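Local coordinates for endo alpha-1,4 polygalactosaminidase (Neosartorya fumigata, PDB 6OJ1), which hydrolyses alpha-1,4-linked galactosamine polymers from within the chain, an endo-acting glycoside hydrolase activity that disrupts microbial biofilms, at residues 33-45 and 220-232. Numbering follows the deposited sequence.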
loop_
_atom_site.group_PDB
_atom_site.type_symbol
_atom_site.label_atom_id
_atom_site.label_comp_id
_atom_site.label_asym_id
_atom_site.label_seq_id
_atom_site.Cartn_x
_atom_site.Cartn_y
_atom_site.Cartn_z
ATOM N N LYS A 33 -13.825 2.805 11.265
ATOM C CA LYS A 33 -13.864 3.813 12.315
ATOM C C LYS A 33 -12.711 4.805 12.207
ATOM O O LYS A 33 -12.886 5.980 12.549
ATOM C CB LYS A 33 -13.877 3.138 13.685
ATOM C CG LYS A 33 -15.149 2.357 13.966
ATOM C CD LYS A 33 -15.323 2.104 15.448
ATOM N N TRP A 34 -11.540 4.376 11.732
ATOM C CA TRP A 34 -10.391 5.266 11.595
ATOM C C TRP A 34 -10.337 5.810 10.170
ATOM O O TRP A 34 -10.023 5.072 9.225
ATOM C CB TRP A 34 -9.085 4.559 11.950
ATOM C CG TRP A 34 -7.876 5.396 11.599
ATOM C CD1 TRP A 34 -7.685 6.719 11.896
ATOM C CD2 TRP A 34 -6.705 4.972 10.887
ATOM N NE1 TRP A 34 -6.468 7.140 11.411
ATOM C CE2 TRP A 34 -5.849 6.090 10.784
ATOM C CE3 TRP A 34 -6.299 3.757 10.324
ATOM C CZ2 TRP A 34 -4.613 6.029 10.147
ATOM C CZ3 TRP A 34 -5.058 3.694 9.693
ATOM C CH2 TRP A 34 -4.236 4.825 9.604
ATOM N N GLN A 35 -10.625 7.102 10.025
ATOM C CA GLN A 35 -10.468 7.808 8.750
ATOM C C GLN A 35 -9.421 8.898 8.919
ATOM O O GLN A 35 -9.740 9.997 9.409
ATOM C CB GLN A 35 -11.790 8.408 8.280
ATOM C CG GLN A 35 -11.657 9.263 7.023
ATOM C CD GLN A 35 -11.107 8.486 5.831
ATOM O OE1 GLN A 35 -11.810 7.670 5.233
ATOM N NE2 GLN A 35 -9.841 8.745 5.477
ATOM N N PRO A 36 -8.167 8.652 8.537
ATOM C CA PRO A 36 -7.135 9.692 8.679
ATOM C C PRO A 36 -7.456 10.923 7.840
ATOM O O PRO A 36 -8.133 10.850 6.812
ATOM C CB PRO A 36 -5.861 8.997 8.195
ATOM C CG PRO A 36 -6.369 7.900 7.252
ATOM C CD PRO A 36 -7.645 7.427 7.910
ATOM N N ALA A 37 -6.967 12.077 8.298
ATOM C CA ALA A 37 -7.295 13.326 7.631
ATOM C C ALA A 37 -6.433 13.513 6.388
ATOM O O ALA A 37 -5.318 12.996 6.298
ATOM C CB ALA A 37 -7.107 14.508 8.580
ATOM N N VAL A 38 -6.981 14.245 5.413
ATOM C CA VAL A 38 -6.186 14.701 4.282
ATOM C C VAL A 38 -4.955 15.431 4.801
ATOM O O VAL A 38 -5.036 16.222 5.746
ATOM C CB VAL A 38 -7.026 15.615 3.371
ATOM C CG1 VAL A 38 -6.143 16.271 2.313
ATOM C CG2 VAL A 38 -8.157 14.825 2.712
ATOM N N GLY A 39 -3.807 15.157 4.193
ATOM C CA GLY A 39 -2.578 15.833 4.561
ATOM C C GLY A 39 -1.810 15.226 5.718
ATOM O O GLY A 39 -0.750 15.759 6.083
ATOM N N THR A 40 -2.291 14.132 6.302
ATOM C CA THR A 40 -1.596 13.551 7.445
ATOM C C THR A 40 -0.205 13.091 7.033
ATOM O O THR A 40 -0.042 12.379 6.037
ATOM C CB THR A 40 -2.390 12.381 8.032
ATOM O OG1 THR A 40 -3.654 12.855 8.523
ATOM C CG2 THR A 40 -1.615 11.755 9.178
ATOM N N LYS A 41 0.801 13.512 7.800
ATOM C CA LYS A 41 2.178 13.128 7.516
ATOM C C LYS A 41 2.394 11.650 7.815
ATOM O O LYS A 41 1.916 11.127 8.827
ATOM C CB LYS A 41 3.137 13.972 8.355
ATOM C CG LYS A 41 4.606 13.764 8.039
ATOM C CD LYS A 41 5.449 14.728 8.892
ATOM C CE LYS A 41 6.937 14.485 8.733
ATOM N NZ LYS A 41 7.716 15.430 9.601
ATOM N N TRP A 42 3.135 10.974 6.938
ATOM C CA TRP A 42 3.354 9.546 7.100
ATOM C C TRP A 42 4.811 9.202 6.829
ATOM O O TRP A 42 5.603 10.017 6.343
ATOM C CB TRP A 42 2.427 8.712 6.198
ATOM C CG TRP A 42 2.765 8.688 4.718
ATOM C CD1 TRP A 42 3.016 9.760 3.909
ATOM C CD2 TRP A 42 2.817 7.525 3.872
ATOM N NE1 TRP A 42 3.252 9.333 2.616
ATOM C CE2 TRP A 42 3.141 7.970 2.567
ATOM C CE3 TRP A 42 2.629 6.152 4.094
ATOM C CZ2 TRP A 42 3.286 7.094 1.487
ATOM C CZ3 TRP A 42 2.769 5.270 3.017
ATOM C CH2 TRP A 42 3.089 5.750 1.725
ATOM N N GLN A 43 5.146 7.970 7.187
ATOM C CA GLN A 43 6.410 7.328 6.880
ATOM C C GLN A 43 6.076 5.921 6.413
ATOM O O GLN A 43 5.081 5.339 6.846
ATOM C CB GLN A 43 7.342 7.323 8.118
ATOM C CG GLN A 43 8.466 6.265 8.147
ATOM C CD GLN A 43 9.605 6.521 7.155
ATOM O OE1 GLN A 43 9.378 6.878 6.003
ATOM N NE2 GLN A 43 10.842 6.330 7.608
ATOM N N ILE A 44 6.886 5.388 5.506
ATOM C CA ILE A 44 6.739 4.013 5.054
ATOM C C ILE A 44 8.112 3.359 5.074
ATOM O O ILE A 44 9.105 3.965 4.656
ATOM C CB ILE A 44 6.094 3.909 3.655
ATOM C CG1 ILE A 44 6.082 2.447 3.185
ATOM C CG2 ILE A 44 6.792 4.821 2.636
ATOM C CD1 ILE A 44 5.189 2.185 1.949
ATOM N N GLU A 45 8.177 2.140 5.599
ATOM C CA GLU A 45 9.449 1.416 5.668
ATOM C C GLU A 45 9.103 -0.060 5.544
ATOM O O GLU A 45 8.537 -0.638 6.473
ATOM C CB GLU A 45 10.203 1.710 6.962
ATOM C CG GLU A 45 11.668 1.246 6.928
ATOM C CD GLU A 45 11.808 -0.242 7.166
ATOM O OE1 GLU A 45 11.441 -0.701 8.273
ATOM O OE2 GLU A 45 12.261 -0.957 6.237
ATOM N N PHE A 220 -9.333 11.472 -4.206
ATOM C CA PHE A 220 -9.378 11.050 -2.806
ATOM C C PHE A 220 -9.483 12.249 -1.876
ATOM O O PHE A 220 -10.449 12.320 -1.095
ATOM C CB PHE A 220 -8.185 10.142 -2.486
ATOM C CG PHE A 220 -8.370 8.715 -2.929
ATOM C CD1 PHE A 220 -8.047 8.330 -4.225
ATOM C CD2 PHE A 220 -8.899 7.765 -2.057
ATOM C CE1 PHE A 220 -8.225 7.025 -4.645
ATOM C CE2 PHE A 220 -9.076 6.441 -2.466
ATOM C CZ PHE A 220 -8.740 6.070 -3.757
ATOM N N PRO A 221 -8.561 13.224 -1.902
ATOM C CA PRO A 221 -8.736 14.384 -1.013
ATOM C C PRO A 221 -9.953 15.223 -1.346
ATOM O O PRO A 221 -10.522 15.845 -0.442
ATOM C CB PRO A 221 -7.424 15.171 -1.186
ATOM C CG PRO A 221 -6.833 14.676 -2.450
ATOM C CD PRO A 221 -7.240 13.252 -2.564
ATOM N N GLN A 222 -10.383 15.248 -2.610
ATOM C CA GLN A 222 -11.641 15.902 -2.945
ATOM C C GLN A 222 -12.813 15.268 -2.208
ATOM O O GLN A 222 -13.838 15.926 -2.006
ATOM C CB GLN A 222 -11.860 15.868 -4.463
ATOM C CG GLN A 222 -10.858 16.732 -5.245
ATOM C CD GLN A 222 -10.848 16.470 -6.753
ATOM O OE1 GLN A 222 -11.614 15.653 -7.268
ATOM N NE2 GLN A 222 -9.969 17.171 -7.464
ATOM N N ASN A 223 -12.676 14.009 -1.786
ATOM C CA ASN A 223 -13.671 13.340 -0.957
ATOM C C ASN A 223 -13.192 13.139 0.475
ATOM O O ASN A 223 -13.671 12.232 1.166
ATOM C CB ASN A 223 -14.069 12.007 -1.586
ATOM C CG ASN A 223 -14.861 12.189 -2.859
ATOM O OD1 ASN A 223 -16.091 12.235 -2.835
ATOM N ND2 ASN A 223 -14.160 12.321 -3.982
ATOM N N GLY A 224 -12.253 13.962 0.937
ATOM C CA GLY A 224 -11.838 13.904 2.324
ATOM C C GLY A 224 -10.911 12.767 2.688
ATOM O O GLY A 224 -10.789 12.438 3.872
ATOM N N LYS A 225 -10.238 12.158 1.711
ATOM C CA LYS A 225 -9.382 11.037 2.022
ATOM C C LYS A 225 -7.959 11.319 1.549
ATOM O O LYS A 225 -7.766 11.921 0.489
ATOM C CB LYS A 225 -9.928 9.751 1.379
ATOM C CG LYS A 225 -11.276 9.317 1.998
ATOM C CD LYS A 225 -12.018 8.292 1.146
ATOM C CE LYS A 225 -13.341 7.913 1.800
ATOM N NZ LYS A 225 -14.036 6.830 1.019
ATOM N N PRO A 226 -6.950 10.939 2.326
ATOM C CA PRO A 226 -5.577 11.305 1.973
ATOM C C PRO A 226 -5.042 10.456 0.828
ATOM O O PRO A 226 -5.547 9.368 0.533
ATOM C CB PRO A 226 -4.792 11.051 3.271
ATOM C CG PRO A 226 -5.617 10.081 4.052
ATOM C CD PRO A 226 -7.053 10.342 3.672
ATOM N N VAL A 227 -4.035 11.001 0.148
ATOM C CA VAL A 227 -3.198 10.232 -0.766
ATOM C C VAL A 227 -1.832 10.130 -0.108
ATOM O O VAL A 227 -1.143 11.144 0.074
ATOM C CB VAL A 227 -3.068 10.867 -2.154
ATOM C CG1 VAL A 227 -2.105 10.016 -2.996
ATOM C CG2 VAL A 227 -4.429 11.003 -2.823
ATOM N N PHE A 228 -1.447 8.917 0.243
ATOM C CA PHE A 228 -0.115 8.650 0.771
ATOM C C PHE A 228 0.792 8.441 -0.433
ATOM O O PHE A 228 0.747 7.401 -1.096
ATOM C CB PHE A 228 -0.174 7.474 1.737
ATOM C CG PHE A 228 -1.024 7.771 2.936
ATOM C CD1 PHE A 228 -0.717 8.858 3.752
ATOM C CD2 PHE A 228 -2.143 7.003 3.239
ATOM C CE1 PHE A 228 -1.504 9.175 4.863
ATOM C CE2 PHE A 228 -2.933 7.305 4.349
ATOM C CZ PHE A 228 -2.616 8.395 5.159
ATOM N N HIS A 229 1.594 9.462 -0.733
ATOM C CA HIS A 229 2.194 9.646 -2.048
ATOM C C HIS A 229 3.702 9.453 -1.965
ATOM O O HIS A 229 4.372 10.126 -1.177
ATOM C CB HIS A 229 1.835 11.037 -2.580
ATOM C CG HIS A 229 2.613 11.451 -3.788
ATOM N ND1 HIS A 229 3.269 12.661 -3.861
ATOM C CD2 HIS A 229 2.836 10.826 -4.971
ATOM C CE1 HIS A 229 3.870 12.763 -5.034
ATOM N NE2 HIS A 229 3.628 11.661 -5.723
ATOM N N ILE A 230 4.236 8.551 -2.793
ATOM C CA ILE A 230 5.668 8.242 -2.824
ATOM C C ILE A 230 6.248 8.675 -4.161
ATOM O O ILE A 230 5.661 8.405 -5.213
ATOM C CB ILE A 230 5.930 6.735 -2.621
ATOM C CG1 ILE A 230 5.158 6.172 -1.436
ATOM C CG2 ILE A 230 7.424 6.469 -2.454
ATOM C CD1 ILE A 230 5.222 4.639 -1.379
ATOM N N GLU A 231 7.417 9.327 -4.128
ATOM C CA GLU A 231 8.217 9.525 -5.329
ATOM C C GLU A 231 9.617 8.985 -5.078
ATOM O O GLU A 231 10.097 8.971 -3.939
ATOM C CB GLU A 231 8.292 10.999 -5.758
ATOM C CG GLU A 231 6.927 11.611 -6.167
ATOM C CD GLU A 231 6.437 11.156 -7.538
ATOM O OE1 GLU A 231 7.277 10.843 -8.409
ATOM O OE2 GLU A 231 5.201 11.130 -7.752
ATOM N N TYR A 232 10.264 8.537 -6.155
ATOM C CA TYR A 232 11.559 7.859 -6.093
ATOM C C TYR A 232 12.549 8.607 -6.979
ATOM O O TYR A 232 12.939 8.115 -8.046
ATOM C CB TYR A 232 11.452 6.407 -6.552
ATOM C CG TYR A 232 10.492 5.522 -5.781
ATOM C CD1 TYR A 232 10.750 5.150 -4.469
ATOM C CD2 TYR A 232 9.345 5.029 -6.391
ATOM C CE1 TYR A 232 9.873 4.317 -3.771
ATOM C CE2 TYR A 232 8.468 4.197 -5.716
ATOM C CZ TYR A 232 8.732 3.844 -4.405
ATOM O OH TYR A 232 7.870 3.014 -3.714
HETATM O O HOH W 1 -3.196 13.510 1.897
#
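Aromatic packing runs along the strands: Phe228 CB stands over one face of the Trp42 indole, 3.4 Å from the centroid of its six-membered ring and almost on the ring normal, a CH-pi contact. The phenyl ring itself meets the indole obliquely, their planes at 44°. With chi1 at 74°, Trp42 CG sits between its backbone N and carbonyl carbon, which aims the indole at strand 227-231; there Ile230 CG1 reaches the ring edge, 3.6 Å from Trp42 CZ2. Ile44 and Ile230 meet through their CD1 methyls.

Apolar packing continues ahead of the two strands, at their N-terminal ends. Pro36 and Pro226 cross at about a right angle, CG to CG 3.9 Å, while Val38 CG2 comes within 3.4 Å of Gly224 C, the C-prime residue of the Schellman motif ending helix 219-222.

The polar link is a water accepting from both Gly39 N (2.9 Å) and Val227 N (3.2 Å). Within 33-45, Gln35 NE2 donates almost straight (173°) to Pro36 O, in its carbonyl plane; it also bonds Gln201 O, and its amide lies against Lys225 CG and Pro226 CD.

The contact thus lays the loop before strand 42-45 against the start of strand 227-231 and fills the space between these non-adjacent (beta/alpha)-barrel strands, whose axes come no closer than 8.6 Å; Val264 of strand 261-266 touches Trp42 and Ile230, and Ile59 of strand 59-63 Phe228.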